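Local coordinates for protein tungsten formylmethanofuran dehydrogenase subunit E (Syntrophus aciditrophicus, PDB 3D00) that binds zinc and belongs to the FmdE family implicated in microbial methanogenesis, though its own activity is not established, at residues 76-81 with 152-157; 52-57 with 62-67; 29-34 with 133-138; 42-47 with 96-101; 35-40 with 66-71. All coordinates share one frame; numbering follows the deposited sequence.

Contact 1 (76-81 with 152-157); sequences WLTVLP and PGFLEK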
# COMPACT_ATOMS: atom_id res chain seq x y z
N TRP A 76 -6.90 2.64 6.02
CA TRP A 76 -6.94 4.06 6.41
C TRP A 76 -6.20 4.89 5.38
O TRP A 76 -6.48 6.07 5.25
CB TRP A 76 -6.42 4.28 7.82
CG TRP A 76 -7.20 3.50 8.90
CD1 TRP A 76 -8.44 2.92 8.78
CD2 TRP A 76 -6.77 3.23 10.24
NE1 TRP A 76 -8.79 2.30 9.95
CE2 TRP A 76 -7.79 2.47 10.86
CE3 TRP A 76 -5.63 3.57 10.97
CZ2 TRP A 76 -7.69 2.03 12.19
CZ3 TRP A 76 -5.52 3.13 12.29
CH2 TRP A 76 -6.55 2.37 12.89
N LEU A 77 -5.28 4.27 4.62
CA LEU A 77 -4.70 4.88 3.43
C LEU A 77 -5.39 4.39 2.17
O LEU A 77 -5.45 3.16 1.91
CB LEU A 77 -3.23 4.53 3.30
CG LEU A 77 -2.43 5.03 2.08
CD1 LEU A 77 -2.47 6.56 1.87
CD2 LEU A 77 -1.00 4.53 2.11
N THR A 78 -5.88 5.36 1.39
CA THR A 78 -6.37 5.16 0.03
C THR A 78 -5.36 5.78 -0.94
O THR A 78 -4.85 6.86 -0.72
CB THR A 78 -7.80 5.81 -0.10
OG1 THR A 78 -8.71 5.03 0.68
CG2 THR A 78 -8.35 5.84 -1.53
N VAL A 79 -5.10 5.08 -2.04
CA VAL A 79 -4.28 5.57 -3.09
C VAL A 79 -5.17 5.71 -4.33
O VAL A 79 -5.84 4.75 -4.75
CB VAL A 79 -3.12 4.61 -3.35
CG1 VAL A 79 -2.35 5.06 -4.57
CG2 VAL A 79 -2.19 4.55 -2.06
N LEU A 80 -5.29 6.93 -4.81
CA LEU A 80 -5.96 7.21 -6.07
C LEU A 80 -4.83 7.44 -7.05
O LEU A 80 -4.12 8.41 -6.96
CB LEU A 80 -6.82 8.45 -5.94
CG LEU A 80 -7.88 8.34 -4.84
CD1 LEU A 80 -8.51 9.70 -4.64
CD2 LEU A 80 -8.97 7.31 -5.17
N PRO A 81 -4.62 6.50 -7.98
CA PRO A 81 -3.50 6.66 -8.91
C PRO A 81 -3.76 7.71 -10.00
O PRO A 81 -4.04 7.36 -11.16
CB PRO A 81 -3.34 5.27 -9.48
CG PRO A 81 -4.74 4.75 -9.50
CD PRO A 81 -5.35 5.25 -8.22
N PRO A 152 -18.69 12.74 -0.36
CA PRO A 152 -19.45 11.67 0.32
C PRO A 152 -19.02 10.21 0.08
O PRO A 152 -18.92 9.45 1.04
CB PRO A 152 -20.87 11.91 -0.18
CG PRO A 152 -20.96 13.40 -0.32
CD PRO A 152 -19.58 13.85 -0.78
N GLY A 153 -18.71 9.81 -1.15
CA GLY A 153 -18.36 8.42 -1.45
C GLY A 153 -17.13 7.90 -0.72
O GLY A 153 -16.96 6.68 -0.57
N PHE A 154 -16.28 8.81 -0.27
CA PHE A 154 -15.08 8.42 0.47
C PHE A 154 -15.30 8.17 1.94
O PHE A 154 -14.37 7.80 2.64
CB PHE A 154 -13.97 9.47 0.26
CG PHE A 154 -13.31 9.32 -1.06
CD1 PHE A 154 -13.91 9.82 -2.21
CD2 PHE A 154 -12.15 8.58 -1.18
CE1 PHE A 154 -13.34 9.63 -3.47
CE2 PHE A 154 -11.59 8.40 -2.43
CZ PHE A 154 -12.21 8.92 -3.58
N LEU A 155 -16.52 8.40 2.41
CA LEU A 155 -16.88 8.24 3.81
C LEU A 155 -18.12 7.34 3.87
O LEU A 155 -18.98 7.49 4.74
CB LEU A 155 -17.17 9.61 4.43
CG LEU A 155 -16.17 10.76 4.30
CD1 LEU A 155 -16.83 12.07 4.70
CD2 LEU A 155 -14.94 10.51 5.16
N GLU A 156 -18.24 6.41 2.92
CA GLU A 156 -19.43 5.54 2.87
C GLU A 156 -19.29 4.45 3.94
O GLU A 156 -18.17 4.06 4.31
CB GLU A 156 -19.60 4.92 1.46
CG GLU A 156 -18.32 4.27 0.87
N LYS A 157 -20.42 3.98 4.46
CA LYS A 157 -20.43 2.73 5.24
C LYS A 157 -19.93 1.57 4.36
O LYS A 157 -20.41 1.38 3.25
CB LYS A 157 -21.83 2.46 5.79
CG LYS A 157 -22.19 3.41 6.92
CD LYS A 157 -23.53 3.10 7.52
CE LYS A 157 -23.99 4.22 8.44
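Leu80 and Phe154 carry their CG atoms alike, each anti to its own carbonyl carbon (chi1 -58° and -78°), and the two side chains reach each other from opposite directions. The forked end of Leu80 closes on the CE2-CZ edge of the Phe154 ring. Its CD2 lies in the ring plane at the edge, 3.9 Å from CE2 of Phe154. Its other methyl, CD1, comes in obliquely, 3.9 Å from CZ of Phe154. Thr78, two residues back on strand 77-79, adds a looser touch; Leu80 follows the strand directly. CG2 of Thr78 sits near the ring plane at the edge, 4.2 Å from CE2 of Phe154. The backbones stay well apart, with 9.3 Å between CA of Thr78 and CA of Phe154. Phe154 belongs to a short 3-10 segment, 152-154, in the linker between strand 143-149 of the core sheet and strand 163-165 of the zinc-finger region. The segment meets the outermost strand at the other side of that sheet. No hydrogen bond crosses between the segments, and the touching atoms are all carbon. The contact is therefore pure van der Waals packing at a partly exposed surface, where Pro189 of the second subunit packs on both Leu80 and Phe154.

Contact 2 (52-57 with 62-67); sequences AICETR and DAVQLL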
# COMPACT_ATOMS: atom_id res chain seq x y z
N ALA A 52 -5.87 8.89 5.32
CA ALA A 52 -4.96 9.52 4.35
C ALA A 52 -5.35 9.17 2.91
O ALA A 52 -5.89 8.13 2.67
CB ALA A 52 -3.54 9.10 4.65
N ILE A 53 -5.09 10.07 1.97
CA ILE A 53 -5.23 9.81 0.54
C ILE A 53 -3.97 10.26 -0.17
O ILE A 53 -3.53 11.40 0.02
CB ILE A 53 -6.41 10.60 -0.11
CG1 ILE A 53 -7.75 9.97 0.19
CG2 ILE A 53 -6.29 10.62 -1.64
CD1 ILE A 53 -8.73 11.00 0.46
N CYS A 54 -3.35 9.36 -0.95
CA CYS A 54 -2.27 9.73 -1.87
C CYS A 54 -2.80 9.73 -3.28
O CYS A 54 -3.48 8.80 -3.63
CB CYS A 54 -1.12 8.74 -1.84
SG CYS A 54 -0.25 8.82 -0.33
N GLU A 55 -2.45 10.74 -4.07
CA GLU A 55 -2.95 10.89 -5.41
C GLU A 55 -1.97 10.39 -6.44
O GLU A 55 -2.15 10.59 -7.63
CB GLU A 55 -3.30 12.34 -5.67
CG GLU A 55 -4.11 12.90 -4.55
CD GLU A 55 -4.63 14.29 -4.77
OE1 GLU A 55 -4.56 14.85 -5.88
OE2 GLU A 55 -5.14 14.81 -3.78
N THR A 56 -0.92 9.74 -5.96
CA THR A 56 -0.01 9.00 -6.82
C THR A 56 0.35 7.70 -6.09
O THR A 56 0.36 7.67 -4.88
CB THR A 56 1.26 9.81 -7.20
OG1 THR A 56 2.07 9.01 -8.04
CG2 THR A 56 2.14 10.22 -5.96
N ARG A 57 0.65 6.65 -6.85
CA ARG A 57 1.15 5.42 -6.28
C ARG A 57 2.67 5.41 -6.04
O ARG A 57 3.17 4.61 -5.28
CB ARG A 57 0.67 4.21 -7.08
CG ARG A 57 1.17 4.04 -8.48
CD ARG A 57 0.50 2.80 -9.08
N ASP A 62 4.54 5.30 0.79
CA ASP A 62 5.46 4.82 1.82
C ASP A 62 5.79 5.85 2.87
O ASP A 62 6.07 5.48 3.99
CB ASP A 62 6.72 4.24 1.21
CG ASP A 62 6.45 2.91 0.51
OD1 ASP A 62 5.33 2.36 0.61
OD2 ASP A 62 7.39 2.39 -0.12
N ALA A 63 5.75 7.14 2.51
CA ALA A 63 5.93 8.23 3.49
C ALA A 63 4.79 8.20 4.50
O ALA A 63 5.01 8.24 5.72
CB ALA A 63 5.94 9.59 2.76
N VAL A 64 3.57 8.09 3.99
CA VAL A 64 2.38 7.94 4.81
C VAL A 64 2.47 6.66 5.67
O VAL A 64 2.42 6.73 6.89
CB VAL A 64 1.06 7.99 3.95
CG1 VAL A 64 -0.20 7.71 4.83
CG2 VAL A 64 0.91 9.33 3.27
N GLN A 65 2.69 5.51 5.07
CA GLN A 65 2.78 4.26 5.83
C GLN A 65 3.83 4.26 6.89
O GLN A 65 3.59 3.74 8.01
CB GLN A 65 2.98 3.10 4.90
CG GLN A 65 1.79 2.92 4.04
CD GLN A 65 1.84 1.66 3.27
OE1 GLN A 65 0.98 0.80 3.44
NE2 GLN A 65 2.83 1.53 2.39
N LEU A 66 4.98 4.87 6.60
CA LEU A 66 6.07 4.95 7.58
C LEU A 66 5.83 5.91 8.73
O LEU A 66 6.43 5.75 9.79
CB LEU A 66 7.37 5.41 6.91
CG LEU A 66 8.37 4.39 6.35
CD1 LEU A 66 9.34 5.09 5.35
CD2 LEU A 66 9.11 3.74 7.49
N LEU A 67 5.04 6.95 8.52
CA LEU A 67 4.93 8.05 9.47
C LEU A 67 3.60 8.17 10.23
O LEU A 67 3.52 8.89 11.24
CB LEU A 67 5.15 9.38 8.71
CG LEU A 67 6.54 9.68 8.18
CD1 LEU A 67 6.59 10.93 7.28
CD2 LEU A 67 7.50 9.81 9.37
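Val64 is the centre of this contact and gives it the most surface. It points from helix 60-67 at strand 50-54 and splits its two methyls between two strand residues. CG1 meets Ala52, with 3.6 Å between CG1 of Val64 and CB of Ala52. CG2 meets the sulfur of Cys54, with 3.8 Å between CG2 of Val64 and SG of Cys54. The torsion of Val64 explains the split: CG1 is anti to the backbone N (chi1 175°), while CG2 is anti to the carbonyl carbon. Ala52 and Cys54 are two apart on the strand, and both direct their side chains at the helix. Ile53 between them points to the other side of the sheet. The strand and helix are the first two elements of a beta-alpha-beta unit, which strand 77-79 completes as the parallel neighbour of 50-54. Leu77 of that third element touches Ala52, Cys54 and Val64, so the same apolar layer continues across both strands. All three main residues are buried, and no hydrogen bond links the two segments. Within the helix Gln65 NE2 makes a weak bond to Asp62 OD1, 3.2 Å long and bent to 126° at the hydrogen. Gln65 OE1 hydrogen-bonds to Phe72 N. Asp62 OD1 also accepts from Gly73 N of the second subunit, and Asp62 OD2 bonds to His23 ND1.

Contact 3 (29-34 with 133-138); sequences GVLIGG and KEIREA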
# COMPACT_ATOMS: atom_id res chain seq x y z
N GLY A 29 11.22 11.17 -3.72
CA GLY A 29 9.79 11.22 -3.50
C GLY A 29 9.35 10.92 -2.08
O GLY A 29 8.45 11.56 -1.55
N VAL A 30 10.00 9.94 -1.45
CA VAL A 30 9.66 9.55 -0.08
C VAL A 30 10.25 10.53 0.92
O VAL A 30 9.68 10.79 1.94
CB VAL A 30 10.12 8.12 0.24
CG1 VAL A 30 9.56 7.68 1.58
CG2 VAL A 30 9.64 7.21 -0.84
N LEU A 31 11.42 11.08 0.60
CA LEU A 31 12.02 12.18 1.39
C LEU A 31 11.12 13.43 1.36
O LEU A 31 10.70 13.97 2.41
CB LEU A 31 13.45 12.48 0.85
CG LEU A 31 14.53 11.41 1.04
CD1 LEU A 31 15.81 11.74 0.30
CD2 LEU A 31 14.80 11.24 2.50
N ILE A 32 10.78 13.88 0.14
CA ILE A 32 9.89 15.02 0.01
C ILE A 32 8.57 14.68 0.71
O ILE A 32 8.06 15.48 1.47
CB ILE A 32 9.71 15.45 -1.46
CG1 ILE A 32 11.05 15.94 -2.04
CG2 ILE A 32 8.69 16.59 -1.55
CD1 ILE A 32 10.98 16.21 -3.54
N GLY A 33 8.07 13.47 0.48
CA GLY A 33 6.89 12.92 1.09
C GLY A 33 6.85 13.08 2.58
O GLY A 33 5.80 13.35 3.12
N GLY A 34 8.00 12.87 3.25
CA GLY A 34 8.14 13.14 4.68
C GLY A 34 7.82 14.56 5.12
O GLY A 34 7.22 14.79 6.20
N LYS A 133 20.90 16.86 -1.28
CA LYS A 133 21.20 18.02 -0.42
C LYS A 133 20.09 19.10 -0.56
O LYS A 133 19.65 19.68 0.41
CB LYS A 133 22.61 18.57 -0.70
N GLU A 134 19.62 19.33 -1.78
CA GLU A 134 18.59 20.30 -2.01
C GLU A 134 17.27 19.96 -1.34
O GLU A 134 16.63 20.85 -0.76
CB GLU A 134 18.32 20.44 -3.50
CG GLU A 134 19.32 21.29 -4.23
CD GLU A 134 18.83 21.74 -5.57
OE1 GLU A 134 17.62 21.61 -5.87
OE2 GLU A 134 19.68 22.24 -6.33
N ILE A 135 16.83 18.71 -1.45
CA ILE A 135 15.60 18.29 -0.79
C ILE A 135 15.66 18.65 0.68
O ILE A 135 14.74 19.21 1.24
CB ILE A 135 15.35 16.77 -0.95
CG1 ILE A 135 15.03 16.42 -2.40
CG2 ILE A 135 14.20 16.29 -0.05
CD1 ILE A 135 15.13 14.92 -2.66
N ARG A 136 16.78 18.36 1.32
CA ARG A 136 16.91 18.61 2.73
C ARG A 136 16.92 20.10 2.99
O ARG A 136 16.24 20.52 3.89
CB ARG A 136 18.15 17.97 3.31
CG ARG A 136 18.22 18.19 4.79
CD ARG A 136 19.44 17.57 5.38
NE ARG A 136 19.51 17.84 6.81
CZ ARG A 136 20.03 17.00 7.69
NH1 ARG A 136 20.50 15.81 7.31
NH2 ARG A 136 20.07 17.33 8.98
N GLU A 137 17.66 20.89 2.20
CA GLU A 137 17.69 22.36 2.37
C GLU A 137 16.33 23.03 2.13
O GLU A 137 15.94 23.93 2.88
CB GLU A 137 18.73 23.01 1.44
N ALA A 138 15.63 22.61 1.09
CA ALA A 138 14.34 23.16 0.77
C ALA A 138 13.31 22.87 1.88
O ALA A 138 12.54 23.77 2.26
CB ALA A 138 13.86 22.61 -0.59
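Ile135 packs against Ile32 and Leu31, and this small apolar patch is the tight part of the contact. The branch methyl CG2 of Ile135 does most of the touching. It lies 3.7 Å from CG1 of Ile32 and 4.0 Å from CB of Leu31. The CG1 arm of Ile135 runs by Ile32 as well, 4.0 Å from its CG1. The two isoleucine side chains cross at about a right angle. With CG1 of Ile135 anti to the carbonyl carbon (chi1 -69°), CG2 is turned to both Ile32 and Leu31. Leu31 points at the other helix, whereas Ile32 leaves its helix at a slant to the partner and touches through CG1. The helices, 28-42 and 129-138, approach to 6.6 Å between CA of Ile32 and CA of Ile135. This is a buried helix-helix contact of the alpha+beta core. Leu31 also rests on Tyr12, Val16 and Ile19 of helix 12-23, and Ile32 on Trp116 of helix 111-117. Outside the patch the tight packing gives way to partly exposed polar residues on helix 129-138. Among them Arg136 leads off from helix 28-42 and makes a salt bridge to Glu13 through NH1, while its NE bonds to Thr3 O.

Contact 4 (42-47 with 96-101); sequences KNLPEG and EGVRVF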
# COMPACT_ATOMS: atom_id res chain seq x y z
N LYS A 42 0.81 18.58 11.04
CA LYS A 42 0.92 19.83 11.80
C LYS A 42 -0.25 20.78 11.59
O LYS A 42 -0.37 21.71 12.34
CB LYS A 42 2.22 20.57 11.46
CG LYS A 42 3.47 20.11 12.25
CD LYS A 42 4.64 21.14 12.15
CE LYS A 42 5.37 21.09 10.79
NZ LYS A 42 5.65 22.45 10.19
N ASN A 43 -1.07 20.54 10.57
CA ASN A 43 -2.22 21.37 10.21
C ASN A 43 -3.58 20.65 10.39
O ASN A 43 -4.62 21.08 9.88
CB ASN A 43 -2.04 21.84 8.75
CG ASN A 43 -1.09 23.01 8.65
OD1 ASN A 43 -1.50 24.17 8.82
ND2 ASN A 43 0.19 22.73 8.41
N LEU A 44 -3.58 19.57 11.15
CA LEU A 44 -4.82 18.95 11.56
C LEU A 44 -5.05 19.37 13.00
O LEU A 44 -4.08 19.64 13.72
CB LEU A 44 -4.75 17.43 11.45
CG LEU A 44 -4.66 16.79 10.06
CD1 LEU A 44 -4.64 15.31 10.19
CD2 LEU A 44 -5.81 17.23 9.19
N PRO A 45 -6.32 19.47 13.42
CA PRO A 45 -6.60 19.63 14.85
C PRO A 45 -5.87 18.58 15.72
O PRO A 45 -5.72 17.40 15.30
CB PRO A 45 -8.12 19.43 14.93
CG PRO A 45 -8.65 19.73 13.60
CD PRO A 45 -7.54 19.51 12.59
N GLU A 46 -5.45 19.02 16.91
CA GLU A 46 -4.62 18.21 17.84
C GLU A 46 -5.32 16.97 18.36
O GLU A 46 -6.41 17.04 18.91
CB GLU A 46 -4.14 19.04 19.04
CG GLU A 46 -3.01 18.34 19.82
CD GLU A 46 -2.91 18.75 21.29
OE1 GLU A 46 -3.09 19.96 21.59
OE2 GLU A 46 -2.66 17.84 22.13
N GLY A 47 -4.67 15.82 18.16
CA GLY A 47 -5.12 14.56 18.70
C GLY A 47 -6.21 13.84 17.93
O GLY A 47 -6.69 12.81 18.39
N GLU A 96 -13.26 16.56 6.69
CA GLU A 96 -12.52 17.80 6.59
C GLU A 96 -11.03 17.48 6.80
O GLU A 96 -10.66 16.77 7.75
CB GLU A 96 -13.01 18.82 7.65
CG GLU A 96 -14.40 19.47 7.40
N GLY A 97 -10.18 18.00 5.93
CA GLY A 97 -8.73 17.77 6.03
C GLY A 97 -7.89 18.78 5.31
O GLY A 97 -8.35 19.86 4.96
N VAL A 98 -6.64 18.40 5.04
CA VAL A 98 -5.69 19.27 4.40
C VAL A 98 -4.98 18.50 3.32
O VAL A 98 -4.63 17.37 3.53
CB VAL A 98 -4.66 19.88 5.41
CG1 VAL A 98 -5.38 20.68 6.42
CG2 VAL A 98 -3.87 18.82 6.11
N ARG A 99 -4.79 19.15 2.17
CA ARG A 99 -4.06 18.58 1.08
C ARG A 99 -2.76 19.32 0.93
O ARG A 99 -2.73 20.56 1.00
CB ARG A 99 -4.84 18.76 -0.20
CG ARG A 99 -4.21 18.12 -1.40
CD ARG A 99 -5.17 18.40 -2.56
NE ARG A 99 -4.74 17.73 -3.77
CZ ARG A 99 -4.09 18.31 -4.75
NH1 ARG A 99 -3.81 19.59 -4.67
NH2 ARG A 99 -3.71 17.59 -5.79
N VAL A 100 -1.69 18.55 0.70
CA VAL A 100 -0.36 19.09 0.54
C VAL A 100 0.18 18.60 -0.78
O VAL A 100 0.07 17.44 -1.12
CB VAL A 100 0.62 18.68 1.67
CG1 VAL A 100 1.95 19.38 1.47
CG2 VAL A 100 0.04 19.00 3.03
N PHE A 101 0.79 19.53 -1.50
CA PHE A 101 1.36 19.26 -2.77
C PHE A 101 2.58 20.16 -3.02
O PHE A 101 2.86 21.10 -2.26
CB PHE A 101 0.27 19.43 -3.84
CG PHE A 101 -0.35 20.82 -3.92
CD1 PHE A 101 -1.33 21.20 -3.04
CD2 PHE A 101 0.03 21.71 -4.90
CE1 PHE A 101 -1.92 22.44 -3.14
CE2 PHE A 101 -0.55 22.97 -5.01
CZ PHE A 101 -1.53 23.33 -4.13
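Asn43 is the first residue of the loop to touch strand 96-102. Its backbone oxygen lies 3.6 Å from CG1 of Val98. Its side chain approaches the same methyl more loosely, with 4.2 Å between CB of Asn43 and CG1 of Val98. The amide end is employed elsewhere: ND2 of Asn43 bonds to Leu39 O, back in the last turns of helix 28-42. Leu44 follows and provides more of the buried surface. It leaves the loop alongside the strand, and its end turns nearer, with CG anti to the carbonyl carbon (chi1 -68°). One methyl does the work. CD2 of Leu44 lies 4.0 Å from CG2 of Val98 and 4.3 Å from CA of Gly97. Val98 thus serves both loop residues. Its chi1 of -61° puts CG1 anti to the carbonyl carbon, where it meets Asn43, and CG2 between the backbone N and the carbonyl carbon, where it meets Leu44. Strand 96-102 lies in the mixed five-stranded sheet of the core, antiparallel to both 86-91 and 143-149. Helix 28-42 packs on this sheet, and the loop that leaves the helix covers Val98 before the chain enters strand 50-54. Flanking strands share the patch: Leu89 touches Leu44, and Leu145 touches Asn43 and Val98. Ala40 of the helix also meets Val98. Beyond Leu44 the loop turns off from the strand.

Contact 5 (35-40 with 66-71); sequences FMVDLA and LLTPCT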
# COMPACT_ATOMS: atom_id res chain seq x y z
N PHE A 35 8.30 15.51 4.34
CA PHE A 35 8.03 16.90 4.62
C PHE A 35 6.58 17.16 4.43
O PHE A 35 6.01 17.95 5.13
CB PHE A 35 8.88 17.81 3.75
CG PHE A 35 10.30 17.84 4.17
CD1 PHE A 35 10.66 18.40 5.39
CD2 PHE A 35 11.30 17.38 3.32
CE1 PHE A 35 11.97 18.44 5.77
CE2 PHE A 35 12.61 17.43 3.70
CZ PHE A 35 12.95 17.94 4.91
N MSE A 36 5.99 16.53 3.44
CA MSE A 36 4.58 16.74 3.17
C MSE A 36 3.66 16.20 4.26
O MSE A 36 2.74 16.88 4.70
CB MSE A 36 4.20 16.14 1.82
CG MSE A 36 4.84 16.86 0.67
SE MSE A 36 4.74 15.78 -0.98
CE MSE A 36 3.00 16.07 -1.48
N VAL A 37 3.92 15.00 4.70
CA VAL A 37 3.13 14.38 5.75
C VAL A 37 3.33 15.11 7.07
O VAL A 37 2.36 15.33 7.80
CB VAL A 37 3.48 12.87 5.91
CG1 VAL A 37 2.86 12.26 7.20
CG2 VAL A 37 3.07 12.12 4.67
N ASP A 38 4.56 15.53 7.35
CA ASP A 38 4.83 16.37 8.50
C ASP A 38 4.04 17.69 8.50
O ASP A 38 3.45 18.05 9.51
CB ASP A 38 6.34 16.65 8.60
CG ASP A 38 6.69 17.58 9.73
OD1 ASP A 38 6.88 17.12 10.88
OD2 ASP A 38 6.82 18.77 9.44
N LEU A 39 4.03 18.42 7.39
CA LEU A 39 3.26 19.68 7.30
C LEU A 39 1.74 19.40 7.44
O LEU A 39 1.01 20.15 8.11
CB LEU A 39 3.56 20.38 5.97
CG LEU A 39 2.84 21.70 5.62
CD1 LEU A 39 3.17 22.68 6.70
CD2 LEU A 39 3.21 22.28 4.22
N ALA A 40 1.28 18.33 6.79
CA ALA A 40 -0.13 17.91 6.82
C ALA A 40 -0.55 17.63 8.28
O ALA A 40 -1.52 18.22 8.77
CB ALA A 40 -0.33 16.69 5.94
N LEU A 66 4.98 4.87 6.60
CA LEU A 66 6.07 4.95 7.58
C LEU A 66 5.83 5.91 8.73
O LEU A 66 6.43 5.75 9.79
CB LEU A 66 7.37 5.41 6.91
CG LEU A 66 8.37 4.39 6.35
CD1 LEU A 66 9.34 5.09 5.35
CD2 LEU A 66 9.11 3.74 7.49
N LEU A 67 5.04 6.95 8.52
CA LEU A 67 4.93 8.05 9.47
C LEU A 67 3.60 8.17 10.23
O LEU A 67 3.52 8.89 11.24
CB LEU A 67 5.15 9.38 8.71
CG LEU A 67 6.54 9.68 8.18
CD1 LEU A 67 6.59 10.93 7.28
CD2 LEU A 67 7.50 9.81 9.37
N THR A 68 2.55 7.53 9.70
CA THR A 68 1.20 7.68 10.20
C THR A 68 0.67 6.28 10.49
O THR A 68 1.30 5.31 10.11
CB THR A 68 0.26 8.32 9.14
OG1 THR A 68 0.04 7.38 8.11
CG2 THR A 68 0.85 9.61 8.49
N PRO A 69 -0.45 6.17 11.23
CA PRO A 69 -1.08 4.86 11.43
C PRO A 69 -1.81 4.32 10.23
O PRO A 69 -2.25 3.15 10.28
CB PRO A 69 -2.06 5.09 12.61
CG PRO A 69 -1.88 6.44 13.08
CD PRO A 69 -1.11 7.22 12.05
N CYS A 70 -1.94 5.13 9.17
CA CYS A 70 -2.66 4.76 7.98
C CYS A 70 -1.79 3.89 7.11
O CYS A 70 -0.71 4.31 6.66
CB CYS A 70 -3.10 6.01 7.20
SG CYS A 70 -3.91 7.28 8.22
N THR A 71 -2.28 2.69 6.81
CA THR A 71 -1.59 1.79 5.91
C THR A 71 -2.52 1.35 4.81
O THR A 71 -3.73 1.44 4.91
CB THR A 71 -0.97 0.55 6.64
OG1 THR A 71 -1.98 -0.39 6.98
CG2 THR A 71 -0.24 0.97 7.88
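Val37 points from helix 28-42 at helix 60-67 and touches Leu67, its last residue, and Thr68 just beyond it. CG1 of Val37, anti to the backbone N (chi1 169°), lies 3.6 Å from CG2 of Thr68. The same CG1 is 4.0 Å from CD1 of Leu67. That leucine methyl also reaches the branch point, with 3.9 Å between CD1 of Leu67 and CB of Val37. Leu67 is extended beyond CB (chi2 172°), which carries CD1 over to the valine. Thr68 is the first residue after the helix to leave helical backbone angles. Its chi1 of 70° separates its two ends by role: CG2 is turned to Val37, and OG1 to the polar backbone. OG1 accepts from Cys70 N at 3.2 Å, an ST turn, with an angle of 142° at the hydrogen. It also hydrogen-bonds to Val64 O, one turn back in helix 60-67. The threonine therefore ties the helix end to the turn that follows while presenting a methyl to the neighbouring helix. No polar bond joins the two segments. The contact itself is apolar, and the rotation of Thr68 is fixed by bonds made within its own part of the chain.

How the contacts relate
Contacts 2 to 5 lie in the alpha+beta core; contact 1 joins its sheet edge to the linker leading to the zinc-finger region. Contacts 2 and 5 have centres about 7 Å apart and share Leu66 and Leu67 of helix 60-67. Contacts 3 and 5 use successive parts of helix 28-42, and contact 4 takes the loop after it. Contacts 1, 2 and 4 reach the same mixed sheet. A salt bridge from Glu55 to Arg99 joins contacts 2 and 4. Along the chain, contacts 2 and 5 close before contact 1 opens, and contacts 2, 4 and 5 all fall between the segments of contact 3. Contacts 1 and 3 are about 27 Å apart between centres. All but contact 3 touch the second subunit.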